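Multiple antibiotic resistance protein MarR (PDB 1JGS) represses the marRAB operon, which governs antibiotic-resistance and oxidative-stress genes, by binding DNA at the marO operator/promoter site. Local coordinates at residues Leu22-Leu27 with Val109-Leu113; Leu40-Arg44 with Ile101-His106. All blocks are in the same frame, centred on the assembly; numbering follows the deposited sequence.

Overall arrangement
Both contacts use the long helix 96-118, against which two consecutive helices of the chain pack: helix 8-27 in interaction 1 and helix 34-46 in interaction 2. Along the chain, interaction 2 is nested inside the loop closed by interaction 1, and the two centres lie about 13 Å apart. Each is partly buried and buries a similar area, 326 and 308 Å² with both sides summed. Their chemistry differs. Leu22-Leu27 with Val109-Leu113 is held by leucine and valine methyls and a tyrosine ring lying under an aspartate methylene. Leu40-Arg44 with Ile101-His106, nearer the centre of the chain, sets leucine and two cysteines beside an arginine-glutamate salt bridge at the more exposed edge.

Interaction 1: Leu22-Leu27 with Val109-Leu113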
loop_
_atom_site.group_PDB
_atom_site.type_symbol
_atom_site.label_atom_id
_atom_site.label_comp_id
_atom_site.label_asym_id
_atom_site.label_seq_id
_atom_site.Cartn_x
_atom_site.Cartn_y
_atom_site.Cartn_z
ATOM N N LEU A 22 -7.114 -2.918 -9.843
ATOM C CA LEU A 22 -8.306 -3.681 -10.159
ATOM C C LEU A 22 -9.401 -3.295 -9.170
ATOM O O LEU A 22 -10.563 -3.131 -9.543
ATOM C CB LEU A 22 -8.014 -5.185 -10.074
ATOM C CG LEU A 22 -6.945 -5.681 -11.053
ATOM C CD1 LEU A 22 -6.820 -7.193 -10.979
ATOM C CD2 LEU A 22 -7.323 -5.266 -12.460
ATOM N N LEU A 23 -9.011 -3.148 -7.910
ATOM C CA LEU A 23 -9.929 -2.776 -6.846
ATOM C C LEU A 23 -10.628 -1.463 -7.218
ATOM O O LEU A 23 -11.859 -1.401 -7.253
ATOM C CB LEU A 23 -9.153 -2.615 -5.541
ATOM C CG LEU A 23 -9.961 -2.272 -4.295
ATOM C CD1 LEU A 23 -11.021 -3.338 -4.069
ATOM C CD2 LEU A 23 -9.032 -2.165 -3.103
ATOM N N ASN A 24 -9.847 -0.416 -7.497
ATOM C CA ASN A 24 -10.431 0.859 -7.895
ATOM C C ASN A 24 -11.397 0.645 -9.066
ATOM O O ASN A 24 -12.496 1.208 -9.085
ATOM C CB ASN A 24 -9.354 1.871 -8.323
ATOM C CG ASN A 24 -8.609 2.478 -7.142
ATOM O OD1 ASN A 24 -7.568 1.969 -6.721
ATOM N ND2 ASN A 24 -9.147 3.569 -6.598
ATOM N N GLU A 25 -10.984 -0.169 -10.039
ATOM C CA GLU A 25 -11.816 -0.443 -11.215
ATOM C C GLU A 25 -13.140 -1.126 -10.879
ATOM O O GLU A 25 -14.154 -0.866 -11.520
ATOM C CB GLU A 25 -11.048 -1.283 -12.242
ATOM C CG GLU A 25 -10.105 -0.466 -13.120
ATOM C CD GLU A 25 -9.396 -1.301 -14.184
ATOM O OE1 GLU A 25 -10.088 -2.033 -14.928
ATOM O OE2 GLU A 25 -8.150 -1.217 -14.281
ATOM N N TYR A 26 -13.131 -1.988 -9.870
ATOM C CA TYR A 26 -14.343 -2.695 -9.463
ATOM C C TYR A 26 -15.294 -1.815 -8.660
ATOM O O TYR A 26 -16.502 -2.042 -8.673
ATOM C CB TYR A 26 -13.993 -3.912 -8.612
ATOM C CG TYR A 26 -13.081 -4.908 -9.278
ATOM C CD1 TYR A 26 -12.117 -5.588 -8.535
ATOM C CD2 TYR A 26 -13.195 -5.193 -10.638
ATOM C CE1 TYR A 26 -11.285 -6.528 -9.124
ATOM C CE2 TYR A 26 -12.370 -6.134 -11.243
ATOM C CZ TYR A 26 -11.416 -6.799 -10.477
ATOM O OH TYR A 26 -10.594 -7.739 -11.052
ATOM N N LEU A 27 -14.751 -0.825 -7.952
ATOM C CA LEU A 27 -15.574 0.071 -7.129
ATOM C C LEU A 27 -15.972 1.360 -7.853
ATOM O O LEU A 27 -16.759 2.155 -7.337
ATOM C CB LEU A 27 -14.834 0.436 -5.837
ATOM C CG LEU A 27 -14.342 -0.727 -4.977
ATOM C CD1 LEU A 27 -13.809 -0.185 -3.664
ATOM C CD2 LEU A 27 -15.477 -1.696 -4.718
ATOM N N VAL A 109 -15.739 -7.682 -4.877
ATOM C CA VAL A 109 -14.350 -7.486 -5.260
ATOM C C VAL A 109 -13.556 -8.776 -5.079
ATOM O O VAL A 109 -12.720 -9.123 -5.915
ATOM C CB VAL A 109 -13.704 -6.355 -4.435
ATOM C CG1 VAL A 109 -12.198 -6.327 -4.667
ATOM C CG2 VAL A 109 -14.332 -5.021 -4.826
ATOM N N GLY A 110 -13.826 -9.487 -3.988
ATOM C CA GLY A 110 -13.127 -10.732 -3.732
ATOM C C GLY A 110 -13.406 -11.770 -4.803
ATOM O O GLY A 110 -12.599 -12.671 -5.022
ATOM N N GLN A 111 -14.547 -11.641 -5.474
ATOM C CA GLN A 111 -14.943 -12.574 -6.529
ATOM C C GLN A 111 -14.406 -12.191 -7.908
ATOM O O GLN A 111 -14.312 -13.040 -8.793
ATOM C CB GLN A 111 -16.468 -12.680 -6.593
ATOM C CG GLN A 111 -17.098 -13.325 -5.370
ATOM C CD GLN A 111 -18.612 -13.186 -5.340
ATOM O OE1 GLN A 111 -19.274 -13.675 -4.423
ATOM N NE2 GLN A 111 -19.167 -12.512 -6.343
ATOM N N ASP A 112 -14.066 -10.916 -8.090
ATOM C CA ASP A 112 -13.538 -10.440 -9.367
ATOM C C ASP A 112 -12.019 -10.495 -9.399
ATOM O O ASP A 112 -11.422 -10.767 -10.442
ATOM C CB ASP A 112 -13.982 -9.002 -9.639
ATOM C CG ASP A 112 -15.463 -8.889 -9.919
ATOM O OD1 ASP A 112 -15.913 -7.769 -10.237
ATOM O OD2 ASP A 112 -16.177 -9.910 -9.823
ATOM N N LEU A 113 -11.398 -10.219 -8.257
ATOM C CA LEU A 113 -9.945 -10.243 -8.160
ATOM C C LEU A 113 -9.436 -11.657 -8.353
ATOM O O LEU A 113 -8.594 -11.914 -9.210
ATOM C CB LEU A 113 -9.487 -9.724 -6.795
ATOM C CG LEU A 113 -9.435 -8.212 -6.587
ATOM C CD1 LEU A 113 -9.093 -7.905 -5.131
ATOM C CD2 LEU A 113 -8.391 -7.610 -7.516
#
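Tyr26 lays one face of its ring under the side chain of Asp112: Asp112 CB stands 3.6 Å from the ring centroid and 16° off the normal, a CH-pi contact. Around the rim of the same ring sit aliphatic groups, with Leu113 CD2 3.5 Å from Tyr26 CE1 and Val109 CG1 3.9 Å from Tyr26 CD1. The ring thus lies against Val109, Asp112 and Leu113, about one turn of the opposite helix, and Tyr26 OH ends 3.2 Å from the backbone O of Asp112. The two helical segments run at 127° to each other, their axes 10.2 Å apart at closest approach; Tyr26 faces Val109 with CA atoms 6.4 Å apart, and Leu22 faces Leu113 one turn away at 7.1 Å. In the MarR fold this joins the end of the N-terminal helix 8-27 to the long helix 96-118 that follows the two-stranded wing of the winged helix-turn-helix domain. Val109 is wedged among three residues: besides the tyrosine, Val109 CG1 meets Leu23 CD1 at 3.3 Å and Val109 CG2 meets Leu27 CD2 at 3.5 Å. Leu23 and Leu27 also touch helix 34-46, at Lys38 and Phe37 respectively, so three helices converge here. At the other end Leu22 CB packs on Leu113 CD2 at 3.5 Å, and the Leu22 side chain continues onto Glu116 and Leu117.

Interaction 2: Leu40-Arg44 with Ile101-His106; sequences LCSIR and ICEQCH
Both segments are regular alpha-helix, cut from the longer helices 34-46 and 96-118, with i to i-4 bonds from Arg44 N to Leu40 O (2.9 Å), Cys105 N to Ile101 O (3.0 Å) and His106 N to Cys102 O (3.1 Å). Their axes approach to 10.4 Å, and their N-to-C directions make an angle of 117° (signed crossing angle -117°), an oblique crossing that brings the backbones nearest at Leu40 and Cys102, whose CA atoms are 6.2 Å apart. Cys102, chi1 t, points its CB at the other helix and is the most extensively covered residue. Cys102 CB lies 4.0 Å from Leu40 CD1; Leu40 is an m,t rotamer, and Leu40 CD1 also reaches Ile101 CG2 at 4.3 Å. Cys102 SG meets SG of Cys41 (chi1 m) at 3.9 Å, van der Waals packing far too long for a disulfide. This is the helical packing of a winged helix-turn-helix domain of the MarR family: helix 34-46 packs against both helix 96-118 and the wing strand 90-94, with Leu40, Ile43 and Arg44 touching Leu94. Trp77 lies against both Leu40 and Ile101. Toward the surface, Arg44 extends almost straight, with chi1 to chi3 all t, and runs past Cys102, whose SG is 3.8 Å from Arg44 CD. Arg44 NH1 forms a salt bridge with Glu103 OE1 at 2.7 Å. Glu103 reaches it by folding back, with chi1 t, chi2 p and chi3 57°. One helical turn beyond Cys102, His106 (chi1 t, chi2 -73°) presents its ring edge to Cys41, with His106 CD2 4.4 Å from Cys41 SG.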
loop_
_atom_site.group_PDB
_atom_site.type_symbol
_atom_site.label_atom_id
_atom_site.label_comp_id
_atom_site.label_asym_id
_atom_site.label_seq_id
_atom_site.Cartn_x
_atom_site.Cartn_y
_atom_site.Cartn_z
ATOM N N LEU A 40 -13.179 0.695 6.086
ATOM C CA LEU A 40 -14.275 -0.118 6.630
ATOM C C LEU A 40 -13.813 -1.539 6.984
ATOM O O LEU A 40 -14.166 -2.080 8.032
ATOM C CB LEU A 40 -15.455 -0.228 5.646
ATOM C CG LEU A 40 -16.377 0.953 5.334
ATOM C CD1 LEU A 40 -17.523 0.458 4.443
ATOM C CD2 LEU A 40 -16.931 1.555 6.600
ATOM N N CYS A 41 -13.030 -2.145 6.104
ATOM C CA CYS A 41 -12.554 -3.495 6.356
ATOM C C CYS A 41 -11.668 -3.523 7.595
ATOM O O CYS A 41 -11.700 -4.482 8.367
ATOM C CB CYS A 41 -11.785 -4.013 5.145
ATOM S SG CYS A 41 -12.791 -4.174 3.659
ATOM N N SER A 42 -10.883 -2.467 7.785
ATOM C CA SER A 42 -9.982 -2.382 8.935
ATOM C C SER A 42 -10.703 -2.190 10.263
ATOM O O SER A 42 -10.291 -2.735 11.276
ATOM C CB SER A 42 -8.990 -1.234 8.750
ATOM O OG SER A 42 -8.197 -1.430 7.592
ATOM N N ILE A 43 -11.765 -1.389 10.266
ATOM C CA ILE A 43 -12.511 -1.138 11.489
ATOM C C ILE A 43 -13.272 -2.416 11.828
ATOM O O ILE A 43 -13.354 -2.816 12.987
ATOM C CB ILE A 43 -13.509 0.021 11.298
ATOM C CG1 ILE A 43 -12.746 1.335 11.104
ATOM C CG2 ILE A 43 -14.447 0.117 12.494
ATOM C CD1 ILE A 43 -13.640 2.570 11.006
ATOM N N ARG A 44 -13.819 -3.046 10.793
ATOM C CA ARG A 44 -14.563 -4.277 10.952
ATOM C C ARG A 44 -13.761 -5.317 11.745
ATOM O O ARG A 44 -14.141 -5.694 12.869
ATOM C CB ARG A 44 -14.926 -4.841 9.574
ATOM C CG ARG A 44 -15.569 -6.221 9.615
ATOM C CD ARG A 44 -15.993 -6.686 8.239
ATOM N NE ARG A 44 -16.260 -8.116 8.254
ATOM C CZ ARG A 44 -16.516 -8.849 7.176
ATOM N NH1 ARG A 44 -16.552 -8.291 5.971
ATOM N NH2 ARG A 44 -16.712 -10.153 7.303
ATOM N N ILE A 101 -22.683 -2.782 3.784
ATOM C CA ILE A 101 -21.953 -2.218 2.659
ATOM C C ILE A 101 -20.574 -2.905 2.542
ATOM O O ILE A 101 -20.167 -3.342 1.460
ATOM C CB ILE A 101 -21.727 -0.700 2.857
ATOM C CG1 ILE A 101 -23.070 0.038 2.900
ATOM C CG2 ILE A 101 -20.832 -0.166 1.757
ATOM C CD1 ILE A 101 -23.889 -0.092 1.646
ATOM N N CYS A 102 -19.862 -2.993 3.663
ATOM C CA CYS A 102 -18.535 -3.602 3.681
ATOM C C CYS A 102 -18.541 -5.061 3.260
ATOM O O CYS A 102 -17.531 -5.566 2.761
ATOM C CB CYS A 102 -17.907 -3.485 5.070
ATOM S SG CYS A 102 -16.353 -4.397 5.245
ATOM N N GLU A 103 -19.670 -5.738 3.464
ATOM C CA GLU A 103 -19.779 -7.144 3.090
ATOM C C GLU A 103 -20.197 -7.275 1.624
ATOM O O GLU A 103 -19.724 -8.164 0.919
ATOM C CB GLU A 103 -20.778 -7.867 3.996
ATOM C CG GLU A 103 -20.736 -9.386 3.868
ATOM C CD GLU A 103 -19.342 -9.950 4.098
ATOM O OE1 GLU A 103 -18.769 -9.699 5.178
ATOM O OE2 GLU A 103 -18.817 -10.646 3.202
ATOM N N GLN A 104 -21.080 -6.400 1.158
ATOM C CA GLN A 104 -21.485 -6.456 -0.241
ATOM C C GLN A 104 -20.232 -6.270 -1.090
ATOM O O GLN A 104 -20.007 -7.005 -2.052
ATOM C CB GLN A 104 -22.460 -5.336 -0.588
ATOM C CG GLN A 104 -23.903 -5.553 -0.196
ATOM C CD GLN A 104 -24.721 -4.274 -0.365
ATOM O OE1 GLN A 104 -24.668 -3.618 -1.415
ATOM N NE2 GLN A 104 -25.474 -3.911 0.669
ATOM N N CYS A 105 -19.429 -5.274 -0.721
ATOM C CA CYS A 105 -18.198 -4.956 -1.435
ATOM C C CYS A 105 -17.144 -6.044 -1.316
ATOM O O CYS A 105 -16.578 -6.478 -2.321
ATOM C CB CYS A 105 -17.594 -3.650 -0.912
ATOM S SG CYS A 105 -18.484 -2.134 -1.309
ATOM N N HIS A 106 -16.869 -6.465 -0.085
ATOM C CA HIS A 106 -15.858 -7.489 0.167
ATOM C C HIS A 106 -16.101 -8.757 -0.644
ATOM O O HIS A 106 -15.160 -9.374 -1.153
ATOM C CB HIS A 106 -15.818 -7.822 1.658
ATOM C CG HIS A 106 -14.664 -8.689 2.052
ATOM N ND1 HIS A 106 -14.596 -10.030 1.741
ATOM C CD2 HIS A 106 -13.527 -8.403 2.729
ATOM C CE1 HIS A 106 -13.469 -10.533 2.212
ATOM N NE2 HIS A 106 -12.802 -9.565 2.815
#